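Local structure of Exo-arabinanase (Penicillium chrysogenum, 3A72) at residues Thr114-Tyr119 / Ser132-Gly137; Leu256-Gly261 / Trp303-Cys308; Asp35-Trp40 / Phe52-Ser57; Phe84-Pro89 / Leu154-Gly159. The protein hydrolyses alpha-1,5-linked L-arabinan as an exo-acting glycosidase, probably releasing arabinobiose, the sugar bound in this structure. One frame throughout, in Å; residues are numbered along the deposited sequence.

Contact 1: residues Thr114-Tyr119 / Ser132-Gly137; sequences TDIVLY and SHIAAG
The Asp115 carboxylate and His133 imidazole lie nearly coplanar, their planes 10° apart, although the flip state of the ring, and so which of its atoms faces the carboxylate, is doubtful. Val117 CG1 comes to the ring obliquely. The ring of Phe130 meets His133 edge-to-face, and Asn75 ND2 gives Asp115 OD2 a hydrogen bond. These groups stand on one face of the outer hairpin of a beta-propeller blade, whose two antiparallel strands are interrupted by a classic beta bulge. There two residues, Ile134 and Ala135, are set against the single Ile116: Ile134 N donates to Ile116 O at 2.7 Å. Ala135 N gives Ile116 O a weak bond at 3.4 Å, and Ala135 O accepts from Ile116 N. On the other face, Ile134 CD1 packs 4.0 Å from Ile116 CG2 and 4.1 Å from Leu118 CB. Branched aliphatic groups suit this face because Ile116 and Leu118 also press on strand 149-157 of the next blade. Opposite Leu118, Ser132 OG turns to partners elsewhere, Leu186 O and Trp189 NE1. At the far end Thr114 and Gly137 exchange backbone bonds, and Gly137 N reaches Thr114 O at 2.8 Å. Thr114 OG1 stands between its own backbone N and carbonyl carbon (chi1 46°) and bonds to Gly138 O and Val149 N; because Gly137 carries no side chain, OG1 can lie just 3.2 Å from Gly137 C.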
loop_
_atom_site.group_PDB
_atom_site.type_symbol
_atom_site.label_atom_id
_atom_site.label_comp_id
_atom_site.label_asym_id
_atom_site.label_seq_id
_atom_site.Cartn_x
_atom_site.Cartn_y
_atom_site.Cartn_z
ATOM N N THR A 114 3.474 -15.232 9.850
ATOM C CA THR A 114 3.573 -14.218 8.799
ATOM C C THR A 114 4.992 -14.166 8.269
ATOM O O THR A 114 5.944 -14.343 9.024
ATOM C CB THR A 114 3.118 -12.841 9.346
ATOM O OG1 THR A 114 3.736 -12.611 10.631
ATOM C CG2 THR A 114 1.629 -12.759 9.493
ATOM N N ASP A 115 5.156 -13.925 6.980
ATOM C CA ASP A 115 6.468 -13.904 6.367
ATOM C C ASP A 115 6.394 -13.025 5.129
ATOM O O ASP A 115 5.849 -13.438 4.087
ATOM C CB ASP A 115 6.913 -15.308 6.023
ATOM C CG ASP A 115 8.259 -15.449 5.444
ATOM O OD1 ASP A 115 9.031 -14.503 5.302
ATOM O OD2 ASP A 115 8.634 -16.640 5.109
ATOM N N ILE A 116 6.909 -11.813 5.236
ATOM C CA ILE A 116 6.956 -10.883 4.101
ATOM C C ILE A 116 8.105 -11.315 3.226
ATOM O O ILE A 116 9.286 -11.244 3.648
ATOM C CB ILE A 116 7.087 -9.429 4.554
ATOM C CG1 ILE A 116 5.901 -9.007 5.394
ATOM C CG2 ILE A 116 7.269 -8.537 3.341
ATOM C CD1 ILE A 116 6.092 -7.665 6.088
ATOM N N VAL A 117 7.763 -11.768 2.033
ATOM C CA VAL A 117 8.697 -12.296 1.031
ATOM C C VAL A 117 8.722 -11.363 -0.180
ATOM O O VAL A 117 7.782 -10.607 -0.433
ATOM C CB VAL A 117 8.330 -13.719 0.650
ATOM C CG1 VAL A 117 8.530 -14.667 1.837
ATOM C CG2 VAL A 117 6.945 -13.848 0.038
ATOM N N LEU A 118 9.817 -11.443 -0.912
ATOM C CA LEU A 118 10.102 -10.635 -2.078
ATOM C C LEU A 118 10.310 -11.532 -3.302
ATOM O O LEU A 118 11.188 -12.397 -3.277
ATOM C CB LEU A 118 11.348 -9.735 -1.852
ATOM C CG LEU A 118 11.602 -8.710 -2.936
ATOM C CD1 LEU A 118 10.565 -7.640 -2.947
ATOM C CD2 LEU A 118 13.006 -8.140 -2.757
ATOM N N TYR A 119 9.524 -11.294 -4.345
ATOM C CA TYR A 119 9.595 -11.925 -5.652
ATOM C C TYR A 119 9.963 -10.862 -6.688
ATOM O O TYR A 119 9.656 -9.683 -6.566
ATOM C CB TYR A 119 8.222 -12.563 -6.024
ATOM C CG TYR A 119 8.076 -13.928 -5.382
ATOM C CD1 TYR A 119 8.256 -15.075 -6.119
ATOM C CD2 TYR A 119 7.790 -14.088 -4.030
ATOM C CE1 TYR A 119 8.139 -16.326 -5.561
ATOM C CE2 TYR A 119 7.705 -15.323 -3.431
ATOM C CZ TYR A 119 7.876 -16.452 -4.199
ATOM O OH TYR A 119 7.820 -17.678 -3.549
ATOM N N SER A 132 14.016 -13.143 -1.689
ATOM C CA SER A 132 14.420 -13.211 -0.298
ATOM C C SER A 132 13.192 -13.104 0.617
ATOM O O SER A 132 12.131 -12.628 0.224
ATOM C CB SER A 132 15.417 -12.131 0.018
ATOM O OG SER A 132 14.802 -10.907 -0.151
ATOM N N HIS A 133 13.428 -13.518 1.865
ATOM C CA HIS A 133 12.551 -13.118 2.954
ATOM C C HIS A 133 12.977 -11.737 3.426
ATOM O O HIS A 133 14.167 -11.477 3.580
ATOM C CB HIS A 133 12.722 -14.033 4.150
ATOM C CG HIS A 133 12.360 -15.450 3.878
ATOM N ND1 HIS A 133 13.139 -16.520 3.409
ATOM C CD2 HIS A 133 11.147 -15.948 4.040
ATOM C CE1 HIS A 133 12.357 -17.611 3.313
ATOM N NE2 HIS A 133 11.122 -17.284 3.691
ATOM N N ILE A 134 12.005 -10.861 3.675
ATOM C CA ILE A 134 12.296 -9.540 4.284
ATOM C C ILE A 134 12.192 -9.642 5.795
ATOM O O ILE A 134 13.129 -9.297 6.515
ATOM C CB ILE A 134 11.328 -8.473 3.693
ATOM C CG1 ILE A 134 11.336 -8.483 2.164
ATOM C CG2 ILE A 134 11.693 -7.122 4.275
ATOM C CD1 ILE A 134 10.580 -7.378 1.474
ATOM N N ALA A 135 11.040 -10.116 6.289
ATOM C CA ALA A 135 10.758 -10.090 7.722
ATOM C C ALA A 135 9.663 -11.087 8.011
ATOM O O ALA A 135 8.686 -11.131 7.275
ATOM C CB ALA A 135 10.285 -8.693 8.145
ATOM N N ALA A 136 9.787 -11.835 9.105
ATOM C CA ALA A 136 8.813 -12.857 9.470
ATOM C C ALA A 136 8.393 -12.660 10.920
ATOM O O ALA A 136 9.138 -12.112 11.734
ATOM C CB ALA A 136 9.319 -14.243 9.225
ATOM N N GLY A 137 7.181 -13.086 11.230
ATOM C CA GLY A 137 6.624 -12.965 12.552
ATOM C C GLY A 137 5.574 -14.015 12.827
ATOM O O GLY A 137 5.456 -15.063 12.166
#

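Contact 2: residues Leu256-Gly261 / Trp303-Cys308; sequences LVVSSG and WTEIPC
Leu256 lies over one face of the Trp303 indole, its CG 3.6 Å from the centroid of the five-membered ring and 7° off the normal, a CH-pi contact. A first torsion that sets CG anti to the backbone N (chi1 -170°) puts that atom over the ring. The two side chains cross at about a right angle, and Leu256 CD2 reaches Trp303 CG at 3.6 Å. Next to this apolar patch a single backbone bridge is made: Trp303 N donates to Val257 O at 2.8 Å, and Ser259 N to Trp303 O. Val258 CG1 then meets the aliphatic CB of Glu305, and Ser260 OG donates to Glu305 OE1 at 2.9 Å. A type I turn from Val258 to Gly261 brings the two serines round; Gly261, with phi 94°, suits its last position. One water joins Ser259 OG to Glu305 N, from which it accepts a bond at 2.9 Å. Farther out, Tyr239 OH bonds to Trp303 NE1, while Thr262 OG1 and Thr291 OG1 bond to the two carboxylate oxygens of Glu305. The contact thus ties the outer edges of two successive propeller blades. Three hydroxyls grip the Glu305 carboxylate in this partly open setting, which is consistent with its being ionised.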
loop_
_atom_site.group_PDB
_atom_site.type_symbol
_atom_site.label_atom_id
_atom_site.label_comp_id
_atom_site.label_asym_id
_atom_site.label_seq_id
_atom_site.Cartn_x
_atom_site.Cartn_y
_atom_site.Cartn_z
ATOM N N LEU A 256 -3.827 14.655 10.153
ATOM C CA LEU A 256 -4.382 15.231 8.921
ATOM C C LEU A 256 -5.715 15.883 9.263
ATOM O O LEU A 256 -6.636 15.195 9.724
ATOM C CB LEU A 256 -4.475 14.133 7.854
ATOM C CG LEU A 256 -4.809 14.551 6.445
ATOM C CD1 LEU A 256 -4.392 13.469 5.475
ATOM C CD2 LEU A 256 -6.304 14.879 6.244
ATOM N N VAL A 257 -5.853 17.193 9.011
ATOM C CA VAL A 257 -7.056 17.934 9.301
ATOM C C VAL A 257 -7.683 18.390 7.985
ATOM O O VAL A 257 -6.969 18.951 7.116
ATOM C CB VAL A 257 -6.767 19.132 10.212
ATOM C CG1 VAL A 257 -8.053 19.942 10.456
ATOM C CG2 VAL A 257 -6.125 18.620 11.535
ATOM N N VAL A 258 -8.982 18.137 7.853
ATOM C CA VAL A 258 -9.725 18.417 6.645
ATOM C C VAL A 258 -10.568 19.666 6.878
ATOM O O VAL A 258 -11.224 19.788 7.922
ATOM C CB VAL A 258 -10.593 17.203 6.273
ATOM C CG1 VAL A 258 -11.301 17.416 4.919
ATOM C CG2 VAL A 258 -9.758 15.963 6.205
ATOM N N SER A 259 -10.569 20.596 5.914
ATOM C CA SER A 259 -11.258 21.876 6.129
ATOM C C SER A 259 -12.768 21.743 6.291
ATOM O O SER A 259 -13.389 22.616 6.892
ATOM C CB SER A 259 -10.897 22.867 5.041
ATOM O OG SER A 259 -11.416 22.377 3.806
ATOM N N SER A 260 -13.379 20.661 5.807
ATOM C CA SER A 260 -14.807 20.393 5.975
ATOM C C SER A 260 -15.167 19.863 7.340
ATOM O O SER A 260 -16.346 19.808 7.676
ATOM C CB SER A 260 -15.248 19.338 4.935
ATOM O OG SER A 260 -14.543 18.125 5.256
ATOM N N GLY A 261 -14.183 19.396 8.115
ATOM C CA GLY A 261 -14.429 18.723 9.366
ATOM C C GLY A 261 -14.506 17.232 9.291
ATOM O O GLY A 261 -14.525 16.570 10.328
ATOM N N TRP A 303 -6.562 20.141 4.587
ATOM C CA TRP A 303 -6.800 19.389 3.388
ATOM C C TRP A 303 -8.194 19.644 2.868
ATOM O O TRP A 303 -9.139 19.846 3.636
ATOM C CB TRP A 303 -6.633 17.866 3.703
ATOM C CG TRP A 303 -5.206 17.557 4.033
ATOM C CD1 TRP A 303 -4.510 18.002 5.142
ATOM C CD2 TRP A 303 -4.295 16.760 3.262
ATOM N NE1 TRP A 303 -3.193 17.531 5.077
ATOM C CE2 TRP A 303 -3.063 16.767 3.934
ATOM C CE3 TRP A 303 -4.431 16.035 2.056
ATOM C CZ2 TRP A 303 -1.948 16.099 3.444
ATOM C CZ3 TRP A 303 -3.322 15.368 1.571
ATOM C CH2 TRP A 303 -2.111 15.404 2.265
ATOM N N THR A 304 -8.330 19.642 1.539
ATOM C CA THR A 304 -9.610 19.855 0.889
ATOM C C THR A 304 -10.216 18.521 0.508
ATOM O O THR A 304 -9.599 17.720 -0.212
ATOM C CB THR A 304 -9.470 20.704 -0.356
ATOM O OG1 THR A 304 -8.897 21.980 0.014
ATOM C CG2 THR A 304 -10.836 20.990 -1.014
ATOM N N GLU A 305 -11.438 18.266 0.975
ATOM C CA GLU A 305 -12.192 17.063 0.611
ATOM C C GLU A 305 -12.844 17.291 -0.748
ATOM O O GLU A 305 -13.538 18.300 -0.949
ATOM C CB GLU A 305 -13.240 16.798 1.666
ATOM C CG GLU A 305 -13.932 15.461 1.514
ATOM C CD GLU A 305 -14.762 15.011 2.713
ATOM O OE1 GLU A 305 -15.106 15.911 3.521
ATOM O OE2 GLU A 305 -15.078 13.831 2.824
ATOM N N ILE A 306 -12.650 16.336 -1.664
ATOM C CA ILE A 306 -13.229 16.420 -3.000
ATOM C C ILE A 306 -13.992 15.166 -3.303
ATOM O O ILE A 306 -13.696 14.068 -2.758
ATOM C CB ILE A 306 -12.140 16.656 -4.092
ATOM C CG1 ILE A 306 -11.202 15.489 -4.299
ATOM C CG2 ILE A 306 -11.395 17.955 -3.844
ATOM C CD1 ILE A 306 -10.307 15.592 -5.507
ATOM N N PRO A 307 -14.972 15.212 -4.211
ATOM C CA PRO A 307 -15.692 14.014 -4.592
ATOM C C PRO A 307 -14.809 13.018 -5.302
ATOM O O PRO A 307 -13.769 13.336 -5.881
ATOM C CB PRO A 307 -16.793 14.529 -5.553
ATOM C CG PRO A 307 -16.897 15.985 -5.285
ATOM C CD PRO A 307 -15.546 16.440 -4.857
ATOM N N CYS A 308 -15.253 11.772 -5.319
ATOM C CA CYS A 308 -14.562 10.702 -6.039
ATOM C C CYS A 308 -15.608 9.700 -6.515
ATOM O O CYS A 308 -16.464 9.304 -5.760
ATOM C CB CYS A 308 -13.553 10.069 -5.103
ATOM S SG CYS A 308 -12.672 8.639 -5.808
HETATM O O HOH W 1 -12.666 20.131 2.768
#

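Contact 3: residues Asp35-Trp40 / Phe52-Ser57; sequences DLLATW and FPIYRS
Strands 36-40 and 52-57 run antiparallel with their axes 4.6 Å apart at the closest, Leu36 pairing with Ser57 and Ala38 with Tyr55 as hydrogen-bonded pairs on either side of the non-hydrogen-bonded pair Leu37-Arg56. Pro53 has no N-H to give where the alternation would next bring one toward strand 36-40, and the regular backbone bonding ends here. A side chain takes over: Thr39 OG1, anti to its backbone N (chi1 -168°), donates to Pro53 O at 2.7 Å, tilted 25° from the carbonyl plane. The apolar, puckered ring of Pro53 packs against an indole: Pro53 CG sits over one face of Trp40, 3.5 Å from Trp40 CE2 and offset toward the rim. The far corner of the same indole, CH2, lies over the face of Tyr55, 3.4 Å from Tyr55 CD1, with the two ring planes at an oblique 56°. On the other face of the sheet Leu37 runs side by side with the aliphatic part of Arg56, Leu37 CD2 reaching Arg56 CB at 3.7 Å. The arrangement is that of the two middle strands of a four-stranded blade in a six-bladed beta-propeller, with Leu37 and Thr39 packed on Leu85 of the next blade.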
loop_
_atom_site.group_PDB
_atom_site.type_symbol
_atom_site.label_atom_id
_atom_site.label_comp_id
_atom_site.label_asym_id
_atom_site.label_seq_id
_atom_site.Cartn_x
_atom_site.Cartn_y
_atom_site.Cartn_z
ATOM N N ASP A 35 1.913 0.736 -19.140
ATOM C CA ASP A 35 1.017 -0.337 -18.787
ATOM C C ASP A 35 0.720 -0.335 -17.274
ATOM O O ASP A 35 1.567 -0.021 -16.457
ATOM C CB ASP A 35 1.624 -1.688 -19.198
ATOM C CG ASP A 35 1.676 -1.939 -20.692
ATOM O OD1 ASP A 35 1.072 -1.157 -21.446
ATOM O OD2 ASP A 35 2.363 -2.961 -21.042
ATOM N N LEU A 36 -0.502 -0.735 -16.937
ATOM C CA LEU A 36 -0.966 -0.826 -15.559
ATOM C C LEU A 36 -1.087 -2.288 -15.142
ATOM O O LEU A 36 -1.658 -3.100 -15.880
ATOM C CB LEU A 36 -2.323 -0.172 -15.430
ATOM C CG LEU A 36 -2.525 1.175 -15.966
ATOM C CD1 LEU A 36 -3.942 1.677 -15.713
ATOM C CD2 LEU A 36 -1.517 2.178 -15.425
ATOM N N LEU A 37 -0.598 -2.582 -13.945
ATOM C CA LEU A 37 -0.766 -3.896 -13.315
ATOM C C LEU A 37 -1.494 -3.738 -12.012
ATOM O O LEU A 37 -1.270 -2.746 -11.271
ATOM C CB LEU A 37 0.595 -4.542 -13.043
ATOM C CG LEU A 37 1.517 -4.777 -14.258
ATOM C CD1 LEU A 37 2.781 -5.429 -13.781
ATOM C CD2 LEU A 37 0.833 -5.617 -15.269
ATOM N N ALA A 38 -2.344 -4.706 -11.702
ATOM C CA ALA A 38 -3.127 -4.721 -10.484
ATOM C C ALA A 38 -3.028 -6.106 -9.848
ATOM O O ALA A 38 -2.980 -7.130 -10.524
ATOM C CB ALA A 38 -4.579 -4.387 -10.770
ATOM N N THR A 39 -3.045 -6.111 -8.517
ATOM C CA THR A 39 -3.114 -7.317 -7.711
ATOM C C THR A 39 -3.917 -7.042 -6.446
ATOM O O THR A 39 -4.363 -5.903 -6.177
ATOM C CB THR A 39 -1.697 -7.834 -7.395
ATOM O OG1 THR A 39 -1.778 -9.156 -6.851
ATOM C CG2 THR A 39 -0.990 -6.975 -6.377
ATOM N N TRP A 40 -4.170 -8.081 -5.660
ATOM C CA TRP A 40 -5.007 -8.068 -4.497
ATOM C C TRP A 40 -4.845 -9.383 -3.763
ATOM O O TRP A 40 -4.348 -10.362 -4.317
ATOM C CB TRP A 40 -6.495 -7.841 -4.880
ATOM C CG TRP A 40 -7.013 -8.823 -5.867
ATOM C CD1 TRP A 40 -7.574 -10.033 -5.618
ATOM C CD2 TRP A 40 -6.985 -8.680 -7.296
ATOM N NE1 TRP A 40 -7.890 -10.598 -6.828
ATOM C CE2 TRP A 40 -7.564 -9.844 -7.873
ATOM C CE3 TRP A 40 -6.574 -7.681 -8.192
ATOM C CZ2 TRP A 40 -7.698 -10.055 -9.227
ATOM C CZ3 TRP A 40 -6.712 -7.875 -9.554
ATOM C CH2 TRP A 40 -7.294 -9.040 -10.056
ATOM N N PHE A 52 -1.091 -14.492 -5.511
ATOM C CA PHE A 52 -1.433 -13.134 -5.930
ATOM C C PHE A 52 -1.588 -13.063 -7.455
ATOM O O PHE A 52 -0.623 -13.287 -8.171
ATOM C CB PHE A 52 -0.410 -12.124 -5.477
ATOM C CG PHE A 52 -0.284 -11.954 -3.980
ATOM C CD1 PHE A 52 -1.407 -11.765 -3.168
ATOM C CD2 PHE A 52 0.970 -11.957 -3.382
ATOM C CE1 PHE A 52 -1.253 -11.600 -1.790
ATOM C CE2 PHE A 52 1.117 -11.762 -2.029
ATOM C CZ PHE A 52 -0.004 -11.591 -1.235
ATOM N N PRO A 53 -2.786 -12.770 -7.950
ATOM C CA PRO A 53 -2.991 -12.649 -9.397
ATOM C C PRO A 53 -2.415 -11.329 -9.882
ATOM O O PRO A 53 -2.439 -10.359 -9.169
ATOM C CB PRO A 53 -4.501 -12.665 -9.557
ATOM C CG PRO A 53 -5.015 -12.142 -8.264
ATOM C CD PRO A 53 -4.033 -12.561 -7.194
ATOM N N ILE A 54 -1.956 -11.339 -11.144
ATOM C CA ILE A 54 -1.422 -10.119 -11.770
ATOM C C ILE A 54 -2.255 -9.850 -12.994
ATOM O O ILE A 54 -2.218 -10.646 -13.955
ATOM C CB ILE A 54 0.054 -10.269 -12.107
ATOM C CG1 ILE A 54 0.921 -10.669 -10.935
ATOM C CG2 ILE A 54 0.579 -8.991 -12.760
ATOM C CD1 ILE A 54 0.990 -9.675 -9.816
ATOM N N TYR A 55 -3.026 -8.763 -12.982
ATOM C CA TYR A 55 -3.874 -8.355 -14.097
ATOM C C TYR A 55 -3.271 -7.119 -14.720
ATOM O O TYR A 55 -2.800 -6.219 -14.040
ATOM C CB TYR A 55 -5.299 -8.081 -13.644
ATOM C CG TYR A 55 -6.195 -9.311 -13.528
ATOM C CD1 TYR A 55 -5.825 -10.417 -12.792
ATOM C CD2 TYR A 55 -7.449 -9.313 -14.105
ATOM C CE1 TYR A 55 -6.645 -11.487 -12.674
ATOM C CE2 TYR A 55 -8.297 -10.403 -13.986
ATOM C CZ TYR A 55 -7.901 -11.503 -13.273
ATOM O OH TYR A 55 -8.745 -12.566 -13.191
ATOM N N ARG A 56 -3.317 -7.038 -16.056
ATOM C CA ARG A 56 -2.743 -5.933 -16.814
ATOM C C ARG A 56 -3.797 -5.209 -17.624
ATOM O O ARG A 56 -4.714 -5.835 -18.163
ATOM C CB ARG A 56 -1.698 -6.465 -17.802
ATOM C CG ARG A 56 -1.046 -5.389 -18.657
ATOM C CD ARG A 56 0.194 -5.898 -19.338
ATOM N NE ARG A 56 -0.098 -6.919 -20.333
ATOM C CZ ARG A 56 0.775 -7.742 -20.864
ATOM N NH1 ARG A 56 2.018 -7.724 -20.448
ATOM N NH2 ARG A 56 0.336 -8.591 -21.823
ATOM N N SER A 57 -3.638 -3.901 -17.738
ATOM C CA SER A 57 -4.368 -3.077 -18.698
ATOM C C SER A 57 -3.391 -2.358 -19.583
ATOM O O SER A 57 -2.468 -1.685 -19.082
ATOM C CB SER A 57 -5.286 -2.067 -17.992
ATOM O OG SER A 57 -5.901 -1.221 -18.972
#

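Contact 4: residues Phe84-Pro89 / Leu154-Gly159; sequences FLYSLP and LLANKG
Strands 84-87 and 154-157 run in nearly the same direction, 23° apart, but their axes come no closer than 7.8 Å, too far for backbone pairing. They are the first strands of two successive blades of the beta-propeller, so side chains have to bridge the interface. Tyr86 does most of this. Its CG is anti to the backbone N (chi1 -170°), which carries the ring toward strand 154-157; one face of the ring meets Leu154 O, which is 3.8 Å above the plane and over the centre. Its hydroxyl goes on to accept a bond from Ala156 N at 2.9 Å, with an N-H...O angle of 166°. A tyrosine fits here because it offers both an apolar ring and a polar end that satisfies a main-chain N-H of the neighbouring blade. Leu154 CB touches two aromatic rings, lying 3.9 Å from Phe84 CD2 and 3.9 Å from Tyr86 CD2, while Phe84 CE2 approaches Leu154 N obliquely at 3.5 Å. Phe84 also meets the ring of Phe153, and Tyr86 rests on Leu161 of strand 160-167. The small methyl of Ala156 lets the phenol come close: its CB is 3.6 Å from Tyr86 OH, and on that methyl Pro89 CD closes in at 4.1 Å.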
loop_
_atom_site.group_PDB
_atom_site.type_symbol
_atom_site.label_atom_id
_atom_site.label_comp_id
_atom_site.label_asym_id
_atom_site.label_seq_id
_atom_site.Cartn_x
_atom_site.Cartn_y
_atom_site.Cartn_z
ATOM N N PHE A 84 2.288 -5.971 -2.584
ATOM C CA PHE A 84 2.766 -4.644 -2.989
ATOM C C PHE A 84 3.601 -4.816 -4.228
ATOM O O PHE A 84 4.582 -5.571 -4.218
ATOM C CB PHE A 84 3.617 -3.957 -1.881
ATOM C CG PHE A 84 3.852 -2.518 -2.227
ATOM C CD1 PHE A 84 2.874 -1.595 -2.003
ATOM C CD2 PHE A 84 5.005 -2.083 -2.849
ATOM C CE1 PHE A 84 2.977 -0.288 -2.362
ATOM C CE2 PHE A 84 5.150 -0.764 -3.217
ATOM C CZ PHE A 84 4.155 0.146 -2.978
ATOM N N LEU A 85 3.261 -4.122 -5.319
ATOM C CA LEU A 85 4.001 -4.109 -6.569
ATOM C C LEU A 85 4.922 -2.907 -6.645
ATOM O O LEU A 85 4.504 -1.795 -6.295
ATOM C CB LEU A 85 3.067 -4.117 -7.763
ATOM C CG LEU A 85 2.361 -5.431 -8.032
ATOM C CD1 LEU A 85 1.198 -5.186 -8.989
ATOM C CD2 LEU A 85 3.335 -6.435 -8.646
ATOM N N TYR A 86 6.146 -3.104 -7.165
ATOM C CA TYR A 86 7.066 -1.968 -7.282
ATOM C C TYR A 86 8.044 -2.171 -8.449
ATOM O O TYR A 86 8.838 -3.119 -8.435
ATOM C CB TYR A 86 7.889 -1.808 -6.014
ATOM C CG TYR A 86 8.684 -0.542 -5.945
ATOM C CD1 TYR A 86 8.100 0.709 -6.142
ATOM C CD2 TYR A 86 10.050 -0.550 -5.680
ATOM C CE1 TYR A 86 8.821 1.877 -6.086
ATOM C CE2 TYR A 86 10.800 0.633 -5.593
ATOM C CZ TYR A 86 10.178 1.817 -5.794
ATOM O OH TYR A 86 10.944 2.988 -5.687
ATOM N N SER A 87 7.959 -1.309 -9.431
ATOM C CA SER A 87 8.912 -1.280 -10.562
ATOM C C SER A 87 10.120 -0.490 -10.108
ATOM O O SER A 87 10.007 0.698 -9.776
ATOM C CB SER A 87 8.238 -0.666 -11.776
ATOM O OG SER A 87 9.124 -0.593 -12.869
ATOM N N LEU A 88 11.310 -1.117 -10.039
ATOM C CA LEU A 88 12.484 -0.398 -9.566
ATOM C C LEU A 88 12.769 0.796 -10.457
ATOM O O LEU A 88 12.959 0.635 -11.657
ATOM C CB LEU A 88 13.743 -1.291 -9.586
ATOM C CG LEU A 88 13.865 -2.323 -8.448
ATOM C CD1 LEU A 88 15.193 -3.001 -8.602
ATOM C CD2 LEU A 88 13.768 -1.652 -7.083
ATOM N N PRO A 89 12.881 2.008 -9.860
ATOM C CA PRO A 89 13.234 3.160 -10.659
ATOM C C PRO A 89 14.683 3.360 -10.924
ATOM O O PRO A 89 15.076 4.262 -11.685
ATOM C CB PRO A 89 12.673 4.346 -9.818
ATOM C CG PRO A 89 12.475 3.854 -8.475
ATOM C CD PRO A 89 12.437 2.363 -8.513
ATOM N N LEU A 154 7.263 -0.570 -0.487
ATOM C CA LEU A 154 8.620 -0.534 -1.037
ATOM C C LEU A 154 8.945 0.830 -1.654
ATOM O O LEU A 154 8.113 1.397 -2.352
ATOM C CB LEU A 154 8.807 -1.606 -2.118
ATOM C CG LEU A 154 8.599 -3.060 -1.678
ATOM C CD1 LEU A 154 8.744 -4.010 -2.845
ATOM C CD2 LEU A 154 9.570 -3.478 -0.565
ATOM N N LEU A 155 10.172 1.291 -1.426
ATOM C CA LEU A 155 10.638 2.562 -1.975
ATOM C C LEU A 155 12.143 2.472 -2.176
ATOM O O LEU A 155 12.855 2.096 -1.213
ATOM C CB LEU A 155 10.283 3.686 -1.039
ATOM C CG LEU A 155 10.736 5.118 -1.439
ATOM C CD1 LEU A 155 9.656 6.154 -1.134
ATOM C CD2 LEU A 155 12.007 5.473 -0.781
ATOM N N ALA A 156 12.665 2.790 -3.328
ATOM C CA ALA A 156 14.101 2.844 -3.584
ATOM C C ALA A 156 14.620 4.268 -3.436
ATOM O O ALA A 156 13.952 5.240 -3.786
ATOM C CB ALA A 156 14.422 2.312 -4.973
ATOM N N ASN A 157 15.872 4.367 -2.986
ATOM C CA ASN A 157 16.564 5.633 -2.872
ATOM C C ASN A 157 18.062 5.352 -2.845
ATOM O O ASN A 157 18.491 4.486 -2.085
ATOM C CB ASN A 157 16.169 6.344 -1.606
ATOM C CG ASN A 157 16.831 7.692 -1.473
ATOM O OD1 ASN A 157 16.746 8.541 -2.385
ATOM N ND2 ASN A 157 17.494 7.873 -0.342
ATOM N N LYS A 158 18.825 6.069 -3.655
ATOM C CA LYS A 158 20.283 6.008 -3.589
ATOM C C LYS A 158 20.809 4.578 -3.644
ATOM O O LYS A 158 21.717 4.182 -2.896
ATOM C CB LYS A 158 20.834 6.733 -2.353
ATOM C CG LYS A 158 20.528 8.217 -2.365
ATOM C CD LYS A 158 21.020 9.131 -1.259
ATOM C CE LYS A 158 21.545 8.674 0.078
ATOM N NZ LYS A 158 21.947 9.743 1.062
ATOM N N GLY A 159 20.291 3.781 -4.576
ATOM C CA GLY A 159 20.781 2.471 -4.815
ATOM C C GLY A 159 20.359 1.437 -3.797
ATOM O O GLY A 159 20.874 0.300 -3.824
#

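How the contacts relate
Contacts 1 and 3 are buried strand pairs within single blades, held chiefly by backbone bonds, whereas contacts 2 and 4, both partly buried, join successive blades and rely more on side chains. Contact 4 shares one blade with contact 1 and only packs against the blade of contact 3: Leu118 of contact 1 packs on Leu154, and Thr39, Leu37 and Ile54 of contact 3 pack on Leu85. Contact 2 touches none of the others and lies across the chain's centre from contact 1, at the partly exposed rim, where a water and serine hydroxyls enter. At the interface of contact 4 a single tyrosine hydroxyl supplies the polar link instead.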